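Local atomic coordinates of probable dehydrogenase (Mesorhizobium loti, PDB entry 3T37), a protein that probably oxidises the 4-hydroxymethyl group of pyridoxine to the aldehyde with FAD as cofactor, as a member of the GMC oxidoreductase family. Residues N17-I22 with D41-L46; A163-P168 with S325-S330; C294-P299 with K484-L489. All coordinates share one frame; numbering follows the deposited sequence.

Interaction 1 of 3, residues N17-I22 with D41-L46; sequences NCDIVI and DSRVLL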
# COMPACT_ATOMS: atom_id res chain seq x y z
N ASN A 17 3.91 -32.28 15.16
CA ASN A 17 2.61 -31.94 14.57
C ASN A 17 2.71 -30.81 13.55
O ASN A 17 3.47 -29.85 13.74
CB ASN A 17 1.60 -31.57 15.67
CG ASN A 17 0.17 -31.60 15.17
OD1 ASN A 17 -0.15 -32.34 14.23
ND2 ASN A 17 -0.70 -30.80 15.79
N CYS A 18 1.95 -30.92 12.46
CA CYS A 18 1.88 -29.84 11.48
C CYS A 18 1.19 -28.63 12.11
O CYS A 18 0.17 -28.76 12.79
CB CYS A 18 1.16 -30.30 10.20
SG CYS A 18 2.23 -31.27 9.06
N ASP A 19 1.78 -27.45 11.92
CA ASP A 19 1.21 -26.23 12.45
C ASP A 19 -0.04 -25.83 11.67
O ASP A 19 -0.97 -25.26 12.23
CB ASP A 19 2.23 -25.08 12.40
CG ASP A 19 3.41 -25.30 13.32
OD1 ASP A 19 4.51 -25.59 12.80
OD2 ASP A 19 3.24 -25.18 14.56
N ILE A 20 -0.04 -26.11 10.37
CA ILE A 20 -1.12 -25.65 9.50
C ILE A 20 -1.46 -26.71 8.50
O ILE A 20 -0.57 -27.23 7.81
CB ILE A 20 -0.70 -24.47 8.63
CG1 ILE A 20 0.11 -23.46 9.43
CG2 ILE A 20 -1.91 -23.80 7.99
CD1 ILE A 20 0.93 -22.59 8.54
N VAL A 21 -2.75 -27.02 8.39
CA VAL A 21 -3.20 -27.83 7.27
C VAL A 21 -4.02 -26.97 6.32
O VAL A 21 -4.94 -26.26 6.76
CB VAL A 21 -4.01 -29.06 7.71
CG1 VAL A 21 -4.48 -29.83 6.49
CG2 VAL A 21 -3.14 -29.96 8.55
N ILE A 22 -3.68 -27.01 5.04
CA ILE A 22 -4.45 -26.36 3.98
C ILE A 22 -5.29 -27.40 3.24
O ILE A 22 -4.77 -28.41 2.75
CB ILE A 22 -3.52 -25.70 2.95
CG1 ILE A 22 -2.58 -24.71 3.63
CG2 ILE A 22 -4.32 -24.98 1.89
CD1 ILE A 22 -1.48 -24.25 2.72
N ASP A 41 10.03 -22.28 10.29
CA ASP A 41 9.59 -22.73 11.62
C ASP A 41 8.16 -23.27 11.65
O ASP A 41 7.71 -23.78 12.68
CB ASP A 41 9.69 -21.59 12.63
CG ASP A 41 11.11 -21.14 12.89
OD1 ASP A 41 12.06 -21.85 12.49
OD2 ASP A 41 11.26 -20.06 13.51
N SER A 42 7.44 -23.15 10.54
CA SER A 42 6.06 -23.64 10.52
C SER A 42 5.94 -24.80 9.55
O SER A 42 6.37 -24.71 8.39
CB SER A 42 5.08 -22.51 10.17
OG SER A 42 5.29 -22.03 8.86
N ARG A 43 5.40 -25.91 10.03
CA ARG A 43 5.20 -27.10 9.21
C ARG A 43 3.84 -27.06 8.51
O ARG A 43 2.80 -26.92 9.14
CB ARG A 43 5.36 -28.37 10.05
CG ARG A 43 6.79 -28.59 10.54
CD ARG A 43 6.94 -29.86 11.38
NE ARG A 43 6.72 -31.08 10.60
CZ ARG A 43 5.81 -32.01 10.90
NH1 ARG A 43 5.05 -31.87 11.97
NH2 ARG A 43 5.68 -33.08 10.13
N VAL A 44 3.87 -27.20 7.19
CA VAL A 44 2.68 -27.02 6.38
C VAL A 44 2.30 -28.30 5.65
O VAL A 44 3.14 -28.93 4.99
CB VAL A 44 2.90 -25.91 5.33
CG1 VAL A 44 1.67 -25.77 4.43
CG2 VAL A 44 3.23 -24.59 6.01
N LEU A 45 1.03 -28.68 5.77
CA LEU A 45 0.51 -29.82 5.02
C LEU A 45 -0.57 -29.35 4.04
O LEU A 45 -1.52 -28.67 4.41
CB LEU A 45 -0.06 -30.88 5.97
CG LEU A 45 -0.74 -32.09 5.33
CD1 LEU A 45 0.27 -32.90 4.54
CD2 LEU A 45 -1.41 -32.97 6.38
N LEU A 46 -0.40 -29.71 2.78
CA LEU A 46 -1.40 -29.39 1.76
C LEU A 46 -2.09 -30.68 1.36
O LEU A 46 -1.43 -31.63 0.95
CB LEU A 46 -0.74 -28.77 0.53
CG LEU A 46 -1.69 -28.49 -0.64
CD1 LEU A 46 -2.78 -27.52 -0.22
CD2 LEU A 46 -0.94 -27.96 -1.87
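Asp19 and Arg43 meet through side chain and backbone rather than as a pair of charges. Asp19 OD1 takes the amide hydrogen of Arg43 N at 2.9 Å, on its anti lone pair and in a nearly straight bond (168°). The carboxylate is set for this by CG lying anti to the carbonyl carbon (chi1 -66°), at the residue where the chain turns a corner. Arg43 O in turn receives Ile20 N at 3.2 Å and, weakly, Asp19 N. Exchanging Asp19 for an alanine removes the carboxylate and would probably leave the Arg43 amide without this acceptor, beside the parallel pairing of Ile20 with Val44. The guanidinium of Arg43 folds back at its third torsion (67°), bringing one face over Cys18 SG. Beyond the corner the segments run parallel: Leu45 N donates to Ile20 O at 3.0 Å, and Ile22 N to Leu45 O at 2.8 Å. This is the first beta-alpha-beta unit of a Rossmann-type fold, with helix 27-36 linking the two strands. On the helix side, Ile20 CD1 rests on Val44 CG2 at 4.0 Å and Ile22 CG2 on Leu46 CD1 at 3.6 Å, while Leu32, Ala33 and Leu36 of the helix close over the isoleucines. On the opposite face of the sheet, Val21 and Leu45 lie side by side, CG2 to CD2 at 4.1 Å, and both meet Val258 of strand 254-260.

Interaction 2 of 3, residues A163-P168 with S325-S330; sequences ADEVSP and SRLQHS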
# COMPACT_ATOMS: atom_id res chain seq x y z
N ALA A 163 -0.36 -8.59 -28.07
CA ALA A 163 -0.43 -7.51 -29.06
C ALA A 163 -0.48 -8.09 -30.46
O ALA A 163 -1.52 -8.07 -31.12
CB ALA A 163 0.73 -6.55 -28.91
N ASP A 164 0.65 -8.63 -30.90
CA ASP A 164 0.74 -9.20 -32.24
C ASP A 164 -0.10 -10.46 -32.42
O ASP A 164 -0.58 -10.72 -33.52
CB ASP A 164 2.19 -9.49 -32.61
CG ASP A 164 2.84 -8.35 -33.36
OD1 ASP A 164 2.67 -8.30 -34.61
OD2 ASP A 164 3.50 -7.50 -32.72
N GLU A 165 -0.28 -11.24 -31.36
CA GLU A 165 -1.01 -12.50 -31.47
C GLU A 165 -2.53 -12.31 -31.43
O GLU A 165 -3.28 -13.27 -31.61
CB GLU A 165 -0.61 -13.49 -30.37
CG GLU A 165 0.68 -13.14 -29.64
CD GLU A 165 0.47 -12.20 -28.46
OE1 GLU A 165 0.65 -10.97 -28.63
OE2 GLU A 165 0.12 -12.70 -27.37
N VAL A 166 -2.98 -11.08 -31.17
CA VAL A 166 -4.41 -10.81 -31.12
C VAL A 166 -5.02 -11.04 -32.49
O VAL A 166 -4.56 -10.47 -33.48
CB VAL A 166 -4.71 -9.37 -30.66
CG1 VAL A 166 -6.21 -9.09 -30.75
CG2 VAL A 166 -4.21 -9.16 -29.24
N SER A 167 -6.03 -11.90 -32.56
CA SER A 167 -6.64 -12.24 -33.84
C SER A 167 -7.23 -11.01 -34.53
O SER A 167 -7.65 -10.05 -33.87
CB SER A 167 -7.72 -13.30 -33.64
OG SER A 167 -8.98 -12.71 -33.41
N PRO A 168 -7.24 -11.03 -35.87
CA PRO A 168 -7.81 -9.90 -36.61
C PRO A 168 -9.28 -9.66 -36.28
O PRO A 168 -9.71 -8.50 -36.25
CB PRO A 168 -7.62 -10.30 -38.09
CG PRO A 168 -7.28 -11.76 -38.07
CD PRO A 168 -6.58 -12.00 -36.76
N SER A 325 -7.79 -19.33 -33.60
CA SER A 325 -7.18 -18.38 -32.65
C SER A 325 -5.81 -18.77 -32.10
O SER A 325 -5.59 -19.89 -31.64
CB SER A 325 -8.15 -18.06 -31.50
OG SER A 325 -7.46 -17.52 -30.38
N ARG A 326 -4.89 -17.80 -32.12
CA ARG A 326 -3.53 -18.01 -31.63
C ARG A 326 -3.44 -17.93 -30.09
O ARG A 326 -2.37 -18.09 -29.51
CB ARG A 326 -2.56 -16.99 -32.25
CG ARG A 326 -2.63 -16.90 -33.78
CD ARG A 326 -1.25 -16.94 -34.44
NE ARG A 326 -0.58 -15.64 -34.48
CZ ARG A 326 0.47 -15.31 -33.73
NH1 ARG A 326 0.98 -16.18 -32.86
NH2 ARG A 326 1.02 -14.09 -33.84
N LEU A 327 -4.58 -17.68 -29.44
CA LEU A 327 -4.62 -17.52 -27.99
C LEU A 327 -5.57 -18.49 -27.28
O LEU A 327 -5.39 -19.71 -27.32
CB LEU A 327 -4.98 -16.07 -27.61
CG LEU A 327 -3.92 -14.99 -27.87
CD1 LEU A 327 -4.46 -13.57 -27.62
CD2 LEU A 327 -2.68 -15.26 -27.03
N GLN A 328 -6.60 -17.92 -26.66
CA GLN A 328 -7.46 -18.65 -25.73
C GLN A 328 -8.94 -18.60 -26.12
O GLN A 328 -9.81 -19.00 -25.34
CB GLN A 328 -7.28 -18.07 -24.33
CG GLN A 328 -7.78 -16.64 -24.19
CD GLN A 328 -9.00 -16.56 -23.28
OE1 GLN A 328 -9.65 -17.57 -22.99
NE2 GLN A 328 -9.30 -15.35 -22.81
N HIS A 329 -9.21 -18.08 -27.32
CA HIS A 329 -10.55 -18.08 -27.95
C HIS A 329 -11.53 -16.98 -27.50
O HIS A 329 -12.32 -16.49 -28.31
CB HIS A 329 -11.20 -19.47 -27.91
CG HIS A 329 -10.39 -20.52 -28.63
ND1 HIS A 329 -10.05 -21.72 -28.05
CD2 HIS A 329 -9.86 -20.54 -29.87
CE1 HIS A 329 -9.34 -22.44 -28.90
NE2 HIS A 329 -9.21 -21.74 -30.02
N SER A 330 -11.50 -16.60 -26.22
CA SER A 330 -12.20 -15.39 -25.76
C SER A 330 -11.17 -14.30 -25.48
O SER A 330 -10.73 -14.14 -24.34
CB SER A 330 -12.99 -15.66 -24.49
OG SER A 330 -13.93 -14.60 -24.31
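Glu165 lies between two unlike neighbours, Leu327 on the enclosed side and Arg326 on the outer side. On the more enclosed side Glu165 OE2 lies 3.8 Å from Leu327 CD2, with the two side chains slanting across one another, and Leu327 CD1 reaches Val166 CA at 4.5 Å. Two bonds hold the carboxylate in place. Its OE1 accepts Ala163 N at 2.6 Å, on the syn side and somewhat out of the carboxylate plane, and OE2 is bonded to His160. To curl back over its own type I turn, the Glu165 chain adopts a nearly eclipsed first torsion (-15°) and bends at the second (87°). The exposed side touches closely but lacks directional bonds. Arg326 lays a face of its guanidinium over the Glu165 backbone, NH2 standing 3.5 Å from Glu165 CA, without forming a hydrogen bond across the contact. Asp164 OD1 is 6.1 Å from Arg326 NH2, too far for a salt bridge, so attraction between the charges is likely to be diffuse. Ser325 OG accepts Leu327 N at 3.0 Å in an ST turn that shapes the loop 325-330. Glu331 bridges both loops, bonding Ser167 N and Ser325 OG. The contact thus sits where Ser167 caps helix 168-179 through Ala170 N and where the loop after strand 309-318 turns into strand 330-336.

Interaction 3 of 3, residues C294-P299 with K484-L489; sequences CLIDMP and KALDNL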
# COMPACT_ATOMS: atom_id res chain seq x y z
N CYS A 294 -26.15 -31.62 13.64
CA CYS A 294 -25.74 -30.22 13.69
C CYS A 294 -24.98 -29.92 14.97
O CYS A 294 -25.53 -30.04 16.08
CB CYS A 294 -26.95 -29.28 13.60
SG CYS A 294 -26.46 -27.49 13.57
N LEU A 295 -23.73 -29.51 14.81
CA LEU A 295 -22.90 -29.16 15.96
C LEU A 295 -22.85 -27.64 16.09
O LEU A 295 -22.77 -27.10 17.20
CB LEU A 295 -21.50 -29.75 15.78
CG LEU A 295 -21.44 -31.28 15.70
CD1 LEU A 295 -20.07 -31.78 15.23
CD2 LEU A 295 -21.78 -31.88 17.05
N ILE A 296 -22.90 -26.95 14.95
CA ILE A 296 -22.86 -25.48 14.95
C ILE A 296 -23.82 -24.96 13.90
O ILE A 296 -23.58 -25.12 12.70
CB ILE A 296 -21.46 -24.94 14.65
CG1 ILE A 296 -20.42 -25.52 15.62
CG2 ILE A 296 -21.45 -23.41 14.74
CD1 ILE A 296 -19.00 -24.94 15.43
N ASP A 297 -24.91 -24.33 14.34
CA ASP A 297 -25.94 -23.84 13.43
C ASP A 297 -25.45 -22.54 12.81
O ASP A 297 -25.45 -21.49 13.46
CB ASP A 297 -27.25 -23.62 14.20
CG ASP A 297 -28.41 -23.17 13.30
OD1 ASP A 297 -28.32 -23.30 12.06
OD2 ASP A 297 -29.42 -22.70 13.85
N MET A 298 -25.03 -22.60 11.56
CA MET A 298 -24.61 -21.39 10.85
C MET A 298 -25.41 -21.22 9.57
O MET A 298 -25.05 -21.76 8.53
CB MET A 298 -23.11 -21.41 10.56
CG MET A 298 -22.27 -21.27 11.80
SD MET A 298 -20.51 -21.10 11.44
CE MET A 298 -20.40 -19.32 11.17
N PRO A 299 -26.51 -20.47 9.66
CA PRO A 299 -27.51 -20.36 8.60
C PRO A 299 -26.97 -19.85 7.26
O PRO A 299 -27.56 -20.21 6.24
CB PRO A 299 -28.52 -19.36 9.17
CG PRO A 299 -28.42 -19.59 10.68
CD PRO A 299 -26.95 -19.81 10.91
N LYS A 484 -16.50 -17.73 12.23
CA LYS A 484 -16.87 -16.99 13.43
C LYS A 484 -17.03 -17.84 14.69
O LYS A 484 -16.68 -17.40 15.78
CB LYS A 484 -18.10 -16.12 13.17
CG LYS A 484 -17.86 -14.98 12.17
CD LYS A 484 -18.86 -13.83 12.32
CE LYS A 484 -18.35 -12.58 11.60
NZ LYS A 484 -19.09 -11.34 11.98
N ALA A 485 -17.52 -19.07 14.54
CA ALA A 485 -17.83 -19.87 15.72
C ALA A 485 -16.64 -20.63 16.30
O ALA A 485 -16.73 -21.20 17.39
CB ALA A 485 -18.99 -20.83 15.42
N LEU A 486 -15.51 -20.63 15.59
CA LEU A 486 -14.34 -21.42 16.00
C LEU A 486 -13.05 -20.60 16.05
O LEU A 486 -13.00 -19.49 15.51
CB LEU A 486 -14.16 -22.62 15.06
CG LEU A 486 -15.22 -23.72 15.08
CD1 LEU A 486 -14.98 -24.69 13.94
CD2 LEU A 486 -15.21 -24.48 16.41
N ASP A 487 -12.00 -21.14 16.65
CA ASP A 487 -10.81 -20.34 16.93
C ASP A 487 -9.58 -20.60 16.04
O ASP A 487 -8.67 -19.77 15.98
CB ASP A 487 -10.42 -20.47 18.40
CG ASP A 487 -11.56 -20.13 19.33
OD1 ASP A 487 -11.59 -20.65 20.46
OD2 ASP A 487 -12.45 -19.34 18.92
N ASN A 488 -9.55 -21.74 15.36
CA ASN A 488 -8.37 -22.11 14.59
C ASN A 488 -8.72 -22.57 13.18
O ASN A 488 -8.01 -23.39 12.59
CB ASN A 488 -7.56 -23.19 15.33
CG ASN A 488 -8.27 -24.53 15.39
OD1 ASN A 488 -9.50 -24.59 15.32
ND2 ASN A 488 -7.50 -25.61 15.52
N LEU A 489 -9.82 -22.03 12.65
CA LEU A 489 -10.33 -22.43 11.34
C LEU A 489 -10.58 -21.24 10.43
O LEU A 489 -11.38 -20.34 10.74
CB LEU A 489 -11.64 -23.21 11.51
CG LEU A 489 -12.28 -23.61 10.20
CD1 LEU A 489 -11.36 -24.49 9.39
CD2 LEU A 489 -13.58 -24.33 10.49
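No flat group takes part where Ile296 meets Ala485 and Leu486: no ring, amide or carboxylate offers a face or an edge, and the side-chain surfaces that touch are aliphatic, with one thioether. Ile296 uses both of its branches. CG2 presses on Ala485 CB at 3.6 Å, and CD1 reaches Leu486 CD2 at 3.9 Å, the two side chains slanting past each other. With CG1 beside the backbone N (chi1 -55°), the longer branch extends to the leucine, passing near Ala485 CB on the way, while CG2 makes the closest touch to the alanine. Met298, two residues on, adds a more distant touch: SD lies 4.3 Å from Ala485 CB, and the bend at its last torsion (86°) swings CE to within 4.4 Å of Lys484 CB. Only the base of that lysine is involved, for NZ leads away to the backbone oxygen of Asp472. Behind the contact, strand 296-297 pairs parallel with strand 281-282, while the loop 484-489 runs into strand 489-491 at the edge of the parallel sheet. With no hydrogen bond across it and 177 Å² buried, the contact rests on apolar packing, which fixes proximity but little direction.

How the interactions relate
Interaction 1 is the more buried of the three, its strand part inside the Rossmann-type sheet: backbone bonds give it a register, and hydrophobic side chains fill both faces, with charged and polar residues at its outer end. Interaction 3 lies on the same side of the chain's centre, its centre about 22 Å away, and its loop 484-489 leads into strand 489-491 of that same five-stranded sheet, yet it is apolar, with no hydrogen bond across it. Interaction 2 stands apart, about 42 Å from interaction 1 and 47 Å from interaction 3, between centres. It joins two loops, partly at the surface, through a guanidinium lying over backbone atoms and a tethered carboxylate. Along the sequence interactions 2 and 3 interleave, whereas interaction 1 closes first.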